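Local atomic coordinates of dihydropyrimidine amidohydrolase (Dictyostelium discoideum, PDB entry 2FTW), a protein that catalyses the zinc-dependent, reversible hydrolytic ring opening of 5,6-dihydrouracil and 5,6-dihydrothymine, the second step of reductive pyrimidine degradation. Residues 169-174 with 233-238; 371-376 with 403-408; 388-393 with 397-402. One frame throughout, in Å; residues are numbered along the deposited sequence.

Contact 1: residues 169-174 with 233-238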
loop_
_atom_site.group_PDB
_atom_site.type_symbol
_atom_site.label_atom_id
_atom_site.label_comp_id
_atom_site.label_asym_id
_atom_site.label_seq_id
_atom_site.Cartn_x
_atom_site.Cartn_y
_atom_site.Cartn_z
ATOM N N VAL A 169 -19.457 -3.217 23.859
ATOM C CA VAL A 169 -18.419 -3.088 24.892
ATOM C C VAL A 169 -17.490 -1.928 24.543
ATOM O O VAL A 169 -17.361 -1.552 23.379
ATOM C CB VAL A 169 -17.581 -4.409 25.118
ATOM C CG1 VAL A 169 -18.410 -5.461 25.824
ATOM C CG2 VAL A 169 -17.022 -4.970 23.806
ATOM N N THR A 170 -16.882 -1.348 25.571
ATOM C CA THR A 170 -15.950 -0.242 25.408
ATOM C C THR A 170 -14.533 -0.783 25.192
ATOM O O THR A 170 -14.302 -1.985 25.281
ATOM C CB THR A 170 -15.956 0.677 26.649
ATOM O OG1 THR A 170 -15.503 -0.059 27.795
ATOM C CG2 THR A 170 -17.366 1.218 26.918
ATOM N N ASP A 171 -13.591 0.115 24.921
ATOM C CA ASP A 171 -12.204 -0.277 24.712
ATOM C C ASP A 171 -11.602 -0.930 25.951
ATOM O O ASP A 171 -10.780 -1.840 25.852
ATOM C CB ASP A 171 -11.362 0.930 24.284
ATOM C CG ASP A 171 -11.541 1.276 22.815
ATOM O OD1 ASP A 171 -12.302 0.556 22.110
ATOM O OD2 ASP A 171 -10.907 2.269 22.368
ATOM N N GLN A 172 -12.032 -0.460 27.111
ATOM C CA GLN A 172 -11.483 -0.894 28.385
ATOM C C GLN A 172 -11.977 -2.300 28.711
ATOM O O GLN A 172 -11.230 -3.138 29.219
ATOM C CB GLN A 172 -11.917 0.092 29.467
ATOM C CG GLN A 172 -11.144 -0.004 30.756
ATOM C CD GLN A 172 -11.855 0.688 31.899
ATOM O OE1 GLN A 172 -13.021 0.388 32.192
ATOM N NE2 GLN A 172 -11.159 1.615 32.560
ATOM N N GLU A 173 -13.253 -2.536 28.426
ATOM C CA GLU A 173 -13.854 -3.848 28.589
ATOM C C GLU A 173 -13.239 -4.841 27.610
ATOM O O GLU A 173 -12.821 -5.924 28.011
ATOM C CB GLU A 173 -15.370 -3.779 28.390
ATOM C CG GLU A 173 -16.091 -3.030 29.502
ATOM C CD GLU A 173 -17.590 -2.896 29.254
ATOM O OE1 GLU A 173 -17.985 -2.506 28.132
ATOM O OE2 GLU A 173 -18.374 -3.162 30.198
ATOM N N MET A 174 -13.173 -4.454 26.334
ATOM C CA MET A 174 -12.601 -5.308 25.292
ATOM C C MET A 174 -11.168 -5.705 25.658
ATOM O O MET A 174 -10.782 -6.866 25.517
ATOM C CB MET A 174 -12.653 -4.609 23.928
ATOM C CG MET A 174 -11.931 -5.362 22.807
ATOM S SD MET A 174 -12.295 -4.730 21.164
ATOM C CE MET A 174 -13.871 -5.503 20.834
ATOM N N ILE A 233 -8.035 -5.161 16.404
ATOM C CA ILE A 233 -6.738 -5.770 16.178
ATOM C C ILE A 233 -5.614 -5.064 16.986
ATOM O O ILE A 233 -4.719 -5.717 17.520
ATOM C CB ILE A 233 -6.368 -5.781 14.679
ATOM C CG1 ILE A 233 -7.433 -6.527 13.855
ATOM C CG2 ILE A 233 -5.034 -6.454 14.486
ATOM C CD1 ILE A 233 -7.206 -6.445 12.339
ATOM N N VAL A 234 -5.657 -3.745 17.068
ATOM C CA VAL A 234 -4.619 -3.004 17.814
ATOM C C VAL A 234 -4.629 -3.382 19.304
ATOM O O VAL A 234 -3.584 -3.552 19.928
ATOM C CB VAL A 234 -4.795 -1.468 17.625
ATOM C CG1 VAL A 234 -4.041 -0.669 18.713
ATOM C CG2 VAL A 234 -4.331 -1.071 16.226
ATOM N N ILE A 235 -5.828 -3.492 19.869
ATOM C CA ILE A 235 -6.009 -3.904 21.265
ATOM C C ILE A 235 -5.559 -5.355 21.449
ATOM O O ILE A 235 -4.856 -5.684 22.401
ATOM C CB ILE A 235 -7.494 -3.746 21.700
ATOM C CG1 ILE A 235 -7.876 -2.256 21.695
ATOM C CG2 ILE A 235 -7.750 -4.382 23.083
ATOM C CD1 ILE A 235 -9.361 -1.991 21.899
ATOM N N ALA A 236 -5.967 -6.222 20.534
ATOM C CA ALA A 236 -5.576 -7.627 20.593
ATOM C C ALA A 236 -4.068 -7.835 20.445
ATOM O O ALA A 236 -3.465 -8.677 21.134
ATOM C CB ALA A 236 -6.318 -8.408 19.539
ATOM N N ASP A 237 -3.448 -7.081 19.541
ATOM C CA ASP A 237 -2.002 -7.171 19.383
ATOM C C ASP A 237 -1.249 -6.694 20.647
ATOM O O ASP A 237 -0.189 -7.242 20.981
ATOM C CB ASP A 237 -1.532 -6.420 18.134
ATOM C CG ASP A 237 -0.064 -6.661 17.827
ATOM O OD1 ASP A 237 0.382 -7.842 17.838
ATOM O OD2 ASP A 237 0.654 -5.667 17.587
ATOM N N SER A 238 -1.799 -5.702 21.350
ATOM C CA SER A 238 -1.183 -5.213 22.590
ATOM C C SER A 238 -1.219 -6.266 23.698
ATOM O O SER A 238 -0.227 -6.493 24.382
ATOM C CB SER A 238 -1.865 -3.930 23.054
ATOM O OG SER A 238 -1.754 -2.940 22.045
#
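Asp171 and Met174, one helical turn apart at the start of helix 171-184, both touch the same methyl group, CD1 of Ile235 on helix 223-239. The turn that carries them begins at Thr170, the N-cap, which forms a capping box with Glu173: Thr170 N donates to Glu173 OE1 over 3.0 Å, on the lone pair facing away from the other carboxylate oxygen, and Glu173 N returns a weak bond to Thr170 OG1. Threonine and glutamate suit these places because their side chains serve backbone groups at a helix start. Asp171 comes next. Its OD1 lies 3.9 Å from Ile235 CD1, but its polar partners are elsewhere: OD1 forms a salt bridge with Arg231, one turn earlier on the isoleucine's helix, and OD2 accepts from Asn194 of the second subunit. Met174 supplies the apolar part. With CG anti to its backbone N (chi1 173°) and a bend at chi3, its SD stands 4.1 Å from Ile235 CD1, and the two side chains cross at about a right angle. Met174 also packs on Met161 and on Cys159, next in sequence to Lys158, the carboxylated lysine bridging both zinc ions. Its side chain is about 11 Å from a zinc ion. Ile235, whose CG1 arm reaches across to set CD1 against both residues, also rests on Phe178 one turn further along the first helix. The chemistry is therefore divided: a thioether and a methyl meet by dispersion in the buried part, while the neighbouring carboxylate binds charge and amide groups, linking the helix start to both Arg231 and the subunit interface.

Contact 2: residues 371-376 with 403-408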
loop_
_atom_site.group_PDB
_atom_site.type_symbol
_atom_site.label_atom_id
_atom_site.label_comp_id
_atom_site.label_asym_id
_atom_site.label_seq_id
_atom_site.Cartn_x
_atom_site.Cartn_y
_atom_site.Cartn_z
ATOM N N CYS A 371 -7.695 -27.384 -3.922
ATOM C CA CYS A 371 -7.113 -27.450 -2.561
ATOM C C CYS A 371 -7.381 -26.185 -1.727
ATOM O O CYS A 371 -7.683 -26.267 -0.552
ATOM C CB CYS A 371 -5.600 -27.734 -2.640
ATOM S SG CYS A 371 -5.210 -29.402 -3.279
ATOM N N GLN A 372 -7.271 -25.017 -2.346
ATOM C CA GLN A 372 -7.583 -23.765 -1.651
ATOM C C GLN A 372 -9.073 -23.668 -1.316
ATOM O O GLN A 372 -9.460 -22.996 -0.355
ATOM C CB GLN A 372 -7.153 -22.552 -2.471
ATOM C CG GLN A 372 -5.656 -22.506 -2.744
ATOM C CD GLN A 372 -5.247 -21.370 -3.653
ATOM O OE1 GLN A 372 -5.979 -20.980 -4.564
ATOM N NE2 GLN A 372 -4.050 -20.832 -3.410
ATOM N N PHE A 373 -9.912 -24.338 -2.101
ATOM C CA PHE A 373 -11.337 -24.400 -1.784
ATOM C C PHE A 373 -11.610 -25.236 -0.530
ATOM O O PHE A 373 -12.437 -24.870 0.308
ATOM C CB PHE A 373 -12.125 -24.937 -2.986
ATOM C CG PHE A 373 -13.552 -25.240 -2.677
ATOM C CD1 PHE A 373 -13.920 -26.510 -2.224
ATOM C CD2 PHE A 373 -14.531 -24.266 -2.829
ATOM C CE1 PHE A 373 -15.236 -26.810 -1.935
ATOM C CE2 PHE A 373 -15.862 -24.560 -2.542
ATOM C CZ PHE A 373 -16.211 -25.845 -2.101
ATOM N N VAL A 374 -10.924 -26.362 -0.392
ATOM C CA VAL A 374 -11.064 -27.170 0.812
ATOM C C VAL A 374 -10.556 -26.415 2.055
ATOM O O VAL A 374 -11.228 -26.397 3.099
ATOM C CB VAL A 374 -10.413 -28.564 0.621
ATOM C CG1 VAL A 374 -10.268 -29.301 1.921
ATOM C CG2 VAL A 374 -11.256 -29.387 -0.336
ATOM N N ARG A 375 -9.408 -25.754 1.930
ATOM C CA ARG A 375 -8.904 -24.900 3.015
ATOM C C ARG A 375 -9.940 -23.878 3.441
ATOM O O ARG A 375 -10.264 -23.780 4.608
ATOM C CB ARG A 375 -7.651 -24.154 2.578
ATOM C CG ARG A 375 -6.939 -23.449 3.701
ATOM C CD ARG A 375 -6.274 -22.207 3.227
ATOM N NE ARG A 375 -7.173 -21.066 3.329
ATOM C CZ ARG A 375 -7.232 -20.060 2.467
ATOM N NH1 ARG A 375 -6.458 -20.022 1.377
ATOM N NH2 ARG A 375 -8.097 -19.087 2.699
ATOM N N ALA A 376 -10.437 -23.110 2.471
ATOM C CA ALA A 376 -11.444 -22.066 2.699
ATOM C C ALA A 376 -12.815 -22.548 3.265
ATOM O O ALA A 376 -13.534 -21.759 3.896
ATOM C CB ALA A 376 -11.668 -21.314 1.418
ATOM N N VAL A 403 -17.969 -35.252 1.401
ATOM C CA VAL A 403 -18.853 -34.747 0.356
ATOM C C VAL A 403 -18.385 -35.208 -1.011
ATOM O O VAL A 403 -17.238 -34.976 -1.392
ATOM C CB VAL A 403 -18.906 -33.215 0.358
ATOM C CG1 VAL A 403 -19.922 -32.689 -0.665
ATOM C CG2 VAL A 403 -19.284 -32.744 1.702
ATOM N N ILE A 404 -19.287 -35.856 -1.745
ATOM C CA ILE A 404 -19.069 -36.169 -3.143
ATOM C C ILE A 404 -19.520 -34.975 -3.974
ATOM O O ILE A 404 -20.710 -34.688 -4.101
ATOM C CB ILE A 404 -19.783 -37.456 -3.557
ATOM C CG1 ILE A 404 -19.262 -38.608 -2.693
ATOM C CG2 ILE A 404 -19.514 -37.753 -5.019
ATOM C CD1 ILE A 404 -19.986 -39.899 -2.875
ATOM N N TRP A 405 -18.535 -34.291 -4.535
ATOM C CA TRP A 405 -18.712 -33.029 -5.212
ATOM C C TRP A 405 -18.663 -33.257 -6.720
ATOM O O TRP A 405 -17.772 -33.945 -7.202
ATOM C CB TRP A 405 -17.557 -32.103 -4.805
ATOM C CG TRP A 405 -17.782 -30.704 -5.219
ATOM C CD1 TRP A 405 -17.329 -30.101 -6.355
ATOM C CD2 TRP A 405 -18.557 -29.738 -4.528
ATOM N NE1 TRP A 405 -17.773 -28.806 -6.414
ATOM C CE2 TRP A 405 -18.536 -28.556 -5.303
ATOM C CE3 TRP A 405 -19.279 -29.750 -3.327
ATOM C CZ2 TRP A 405 -19.188 -27.393 -4.906
ATOM C CZ3 TRP A 405 -19.929 -28.586 -2.931
ATOM C CH2 TRP A 405 -19.887 -27.430 -3.731
ATOM N N ASP A 406 -19.615 -32.698 -7.469
ATOM C CA ASP A 406 -19.558 -32.794 -8.931
ATOM C C ASP A 406 -19.230 -31.442 -9.509
ATOM O O ASP A 406 -20.111 -30.590 -9.596
ATOM C CB ASP A 406 -20.866 -33.335 -9.533
ATOM C CG ASP A 406 -20.725 -33.709 -11.013
ATOM O OD1 ASP A 406 -19.792 -33.229 -11.692
ATOM O OD2 ASP A 406 -21.548 -34.489 -11.503
ATOM N N PRO A 407 -17.963 -31.236 -9.936
ATOM C CA PRO A 407 -17.546 -29.917 -10.428
ATOM C C PRO A 407 -18.205 -29.508 -11.755
ATOM O O PRO A 407 -18.047 -28.365 -12.196
ATOM C CB PRO A 407 -16.028 -30.071 -10.601
ATOM C CG PRO A 407 -15.827 -31.523 -10.818
ATOM C CD PRO A 407 -16.862 -32.217 -9.994
ATOM N N ASN A 408 -18.946 -30.443 -12.356
ATOM C CA ASN A 408 -19.519 -30.272 -13.675
ATOM C C ASN A 408 -21.036 -30.251 -13.708
ATOM O O ASN A 408 -21.606 -29.970 -14.754
ATOM C CB ASN A 408 -18.994 -31.372 -14.600
ATOM C CG ASN A 408 -17.498 -31.254 -14.841
ATOM O OD1 ASN A 408 -17.005 -30.184 -15.216
ATOM N ND2 ASN A 408 -16.763 -32.338 -14.598
#
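In this amidohydrolase, whose fold joins a (beta-alpha)8 barrel to a beta-sandwich, an aromatic pair links helix 370-384 to strand 402-406: Phe373 on the helix meets Trp405 on the strand. Both point toward each other from their backbones, and both are buried. A chi1 of 171°, which turns CG away from the backbone N, sends the Phe373 ring out from the helix until CZ comes within 4.3 Å of Trp405 CH2. CZ leads the approach, standing above the plane of the indole's six-membered ring and displaced toward its rim. The ring centroids are 5.6 Å apart with the planes inclined at 48°, an oblique meeting. Large flat side chains suit this place because a helix and a strand held well apart can still be bridged by ring on ring. Trp359 of helix 354-363 completes an aromatic cluster, meeting Phe373 edge-to-face and also touching the ring of Trp405, while Leu59 of strand 57-64 touches both rings. Strand 402-406 runs antiparallel to strand 57-64 and to strand 431-441, so the tryptophan stands on a strand held along both edges. Just beyond it the chain turns a corner at Pro407 and Asn408, where proline's restricted backbone suits the bend. There Asp406 closes an Asx turn, its OD1 accepting from Asn408 N at 3.0 Å, with the donor 38° out of the carboxylate plane.

Contact 3: residues 388-393 with 397-402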
loop_
_atom_site.group_PDB
_atom_site.type_symbol
_atom_site.label_atom_id
_atom_site.label_comp_id
_atom_site.label_asym_id
_atom_site.label_seq_id
_atom_site.Cartn_x
_atom_site.Cartn_y
_atom_site.Cartn_z
ATOM N N TYR A 388 -9.184 -30.077 14.168
ATOM C CA TYR A 388 -8.390 -30.723 13.118
ATOM C C TYR A 388 -7.438 -31.743 13.765
ATOM O O TYR A 388 -6.885 -31.486 14.834
ATOM C CB TYR A 388 -7.610 -29.641 12.387
ATOM C CG TYR A 388 -6.775 -30.067 11.188
ATOM C CD1 TYR A 388 -7.333 -30.149 9.916
ATOM C CD2 TYR A 388 -5.417 -30.328 11.322
ATOM C CE1 TYR A 388 -6.564 -30.513 8.812
ATOM C CE2 TYR A 388 -4.637 -30.691 10.225
ATOM C CZ TYR A 388 -5.214 -30.777 8.975
ATOM O OH TYR A 388 -4.439 -31.122 7.885
ATOM N N PRO A 389 -7.240 -32.915 13.126
ATOM C CA PRO A 389 -7.775 -33.325 11.836
ATOM C C PRO A 389 -9.010 -34.240 11.949
ATOM O O PRO A 389 -9.401 -34.850 10.954
ATOM C CB PRO A 389 -6.597 -34.082 11.237
ATOM C CG PRO A 389 -5.956 -34.746 12.442
ATOM C CD PRO A 389 -6.396 -33.981 13.678
ATOM N N ARG A 390 -9.612 -34.343 13.139
ATOM C CA ARG A 390 -10.894 -35.042 13.291
ATOM C C ARG A 390 -11.907 -34.536 12.268
ATOM O O ARG A 390 -12.605 -35.326 11.639
ATOM C CB ARG A 390 -11.460 -34.851 14.706
ATOM C CG ARG A 390 -12.899 -35.311 14.880
ATOM C CD ARG A 390 -13.314 -35.334 16.345
ATOM N NE ARG A 390 -14.678 -35.831 16.507
ATOM C CZ ARG A 390 -15.346 -35.880 17.667
ATOM N NH1 ARG A 390 -14.786 -35.457 18.801
ATOM N NH2 ARG A 390 -16.582 -36.364 17.691
ATOM N N LYS A 391 -11.984 -33.210 12.137
ATOM C CA LYS A 391 -12.771 -32.551 11.077
ATOM C C LYS A 391 -11.825 -31.889 10.066
ATOM O O LYS A 391 -10.653 -31.616 10.372
ATOM C CB LYS A 391 -13.726 -31.521 11.678
ATOM C CG LYS A 391 -14.746 -32.094 12.718
ATOM C CD LYS A 391 -15.664 -33.168 12.136
ATOM C CE LYS A 391 -16.729 -33.604 13.162
ATOM N NZ LYS A 391 -17.291 -34.972 12.899
ATOM N N GLY A 392 -12.321 -31.673 8.851
ATOM C CA GLY A 392 -11.546 -30.996 7.806
ATOM C C GLY A 392 -10.379 -31.756 7.191
ATOM O O GLY A 392 -9.485 -31.151 6.598
ATOM N N ARG A 393 -10.375 -33.081 7.298
ATOM C CA ARG A 393 -9.356 -33.873 6.613
ATOM C C ARG A 393 -9.805 -35.299 6.325
ATOM O O ARG A 393 -10.395 -35.957 7.171
ATOM C CB ARG A 393 -8.051 -33.899 7.418
ATOM C CG ARG A 393 -6.906 -34.533 6.637
ATOM C CD ARG A 393 -5.561 -34.118 7.143
ATOM N NE ARG A 393 -4.466 -34.577 6.282
ATOM C CZ ARG A 393 -3.995 -33.944 5.208
ATOM N NH1 ARG A 393 -4.510 -32.797 4.786
ATOM N NH2 ARG A 393 -2.990 -34.480 4.537
ATOM N N GLY A 397 -8.162 -42.434 10.464
ATOM C CA GLY A 397 -8.385 -42.026 11.850
ATOM C C GLY A 397 -9.345 -40.866 11.992
ATOM O O GLY A 397 -9.855 -40.600 13.091
ATOM N N CYS A 398 -9.603 -40.179 10.880
ATOM C CA CYS A 398 -10.435 -38.982 10.877
ATOM C C CYS A 398 -11.907 -39.317 10.670
ATOM O O CYS A 398 -12.253 -40.406 10.218
ATOM C CB CYS A 398 -9.932 -38.014 9.804
ATOM S SG CYS A 398 -8.207 -37.487 10.119
ATOM N N ASP A 399 -12.778 -38.385 11.040
ATOM C CA ASP A 399 -14.208 -38.642 10.962
ATOM C C ASP A 399 -14.657 -38.818 9.527
ATOM O O ASP A 399 -14.247 -38.069 8.631
ATOM C CB ASP A 399 -15.022 -37.553 11.666
ATOM C CG ASP A 399 -15.058 -37.740 13.177
ATOM O OD1 ASP A 399 -14.345 -38.640 13.688
ATOM O OD2 ASP A 399 -15.806 -37.000 13.852
ATOM N N GLY A 400 -15.502 -39.829 9.327
ATOM C CA GLY A 400 -16.035 -40.160 8.024
ATOM C C GLY A 400 -17.167 -39.249 7.601
ATOM O O GLY A 400 -18.246 -39.735 7.248
ATOM N N ASP A 401 -16.905 -37.936 7.646
ATOM C CA ASP A 401 -17.775 -36.896 7.067
ATOM C C ASP A 401 -17.180 -36.465 5.719
ATOM O O ASP A 401 -16.138 -35.811 5.676
ATOM C CB ASP A 401 -17.849 -35.662 7.969
ATOM C CG ASP A 401 -18.368 -35.967 9.381
ATOM O OD1 ASP A 401 -18.984 -37.040 9.603
ATOM O OD2 ASP A 401 -18.163 -35.102 10.276
ATOM N N ILE A 402 -17.836 -36.841 4.624
ATOM C CA ILE A 402 -17.295 -36.640 3.282
ATOM C C ILE A 402 -18.364 -36.156 2.292
ATOM O O ILE A 402 -19.506 -36.607 2.334
ATOM C CB ILE A 402 -16.642 -37.940 2.764
ATOM C CG1 ILE A 402 -15.585 -38.412 3.786
ATOM C CG2 ILE A 402 -16.044 -37.735 1.362
ATOM C CD1 ILE A 402 -14.708 -39.583 3.361
#
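Lys391 and Arg390 converge on one carboxylate oxygen, OD2 of Asp399. Lys391 NZ lies 2.7 Å from Asp399 OD2, on the lone pair turned away from OD1, whereas Arg390 NE donates to the same oxygen over 3.1 Å, from above the carboxylate plane. The arginine, extended from CG to NE, keeps that oxygen within its own guanidinium plane; the two planes stand 72° apart. A bend at chi2 (-60°) brings the lysine ammonium back to the second segment, where NZ also forms a salt bridge of 2.8 Å with Asp401 OD2. Asp127 gives NZ a third carboxylate, so the buried lysine probably stays charged. Asp401 OD1 accepts from Ala442 N. A backbone hydrogen bond from Asp399 N to Arg390 O, 3.1 Å, joins the two segments. Further out, the small Cys398 packs its CB against Arg393 O at 3.4 Å and its SG on Pro389 CB at 3.9 Å. Pro389, preceded by a cis peptide bond, lays its CB over the centre of the Tyr388 ring. Gly400 centres an inverse gamma turn. The whole is a salt-bridge network tying together two irregular segments of the connection that leads into strand 402-406.

Overall arrangement
From the N terminus, the chain first closes a loop at contact 1, where 58 mostly helical residues separate the starting turn of helix 171-184 from helix 223-239 in the barrel part of the enzyme. It then runs on to helix 370-384, which contact 2 joins to strand 402-406 of the large mixed sheet. Before that strand closes the second loop, contact 3 opens and closes within it, spanning only three residues; it is thus nested in contact 2 and fastens the connection between helix and strand. Their centres lie 15 Å apart. Contact 1 precedes both in series; its centre is 37 Å from that of contact 2, on the opposite side of the chain's centre.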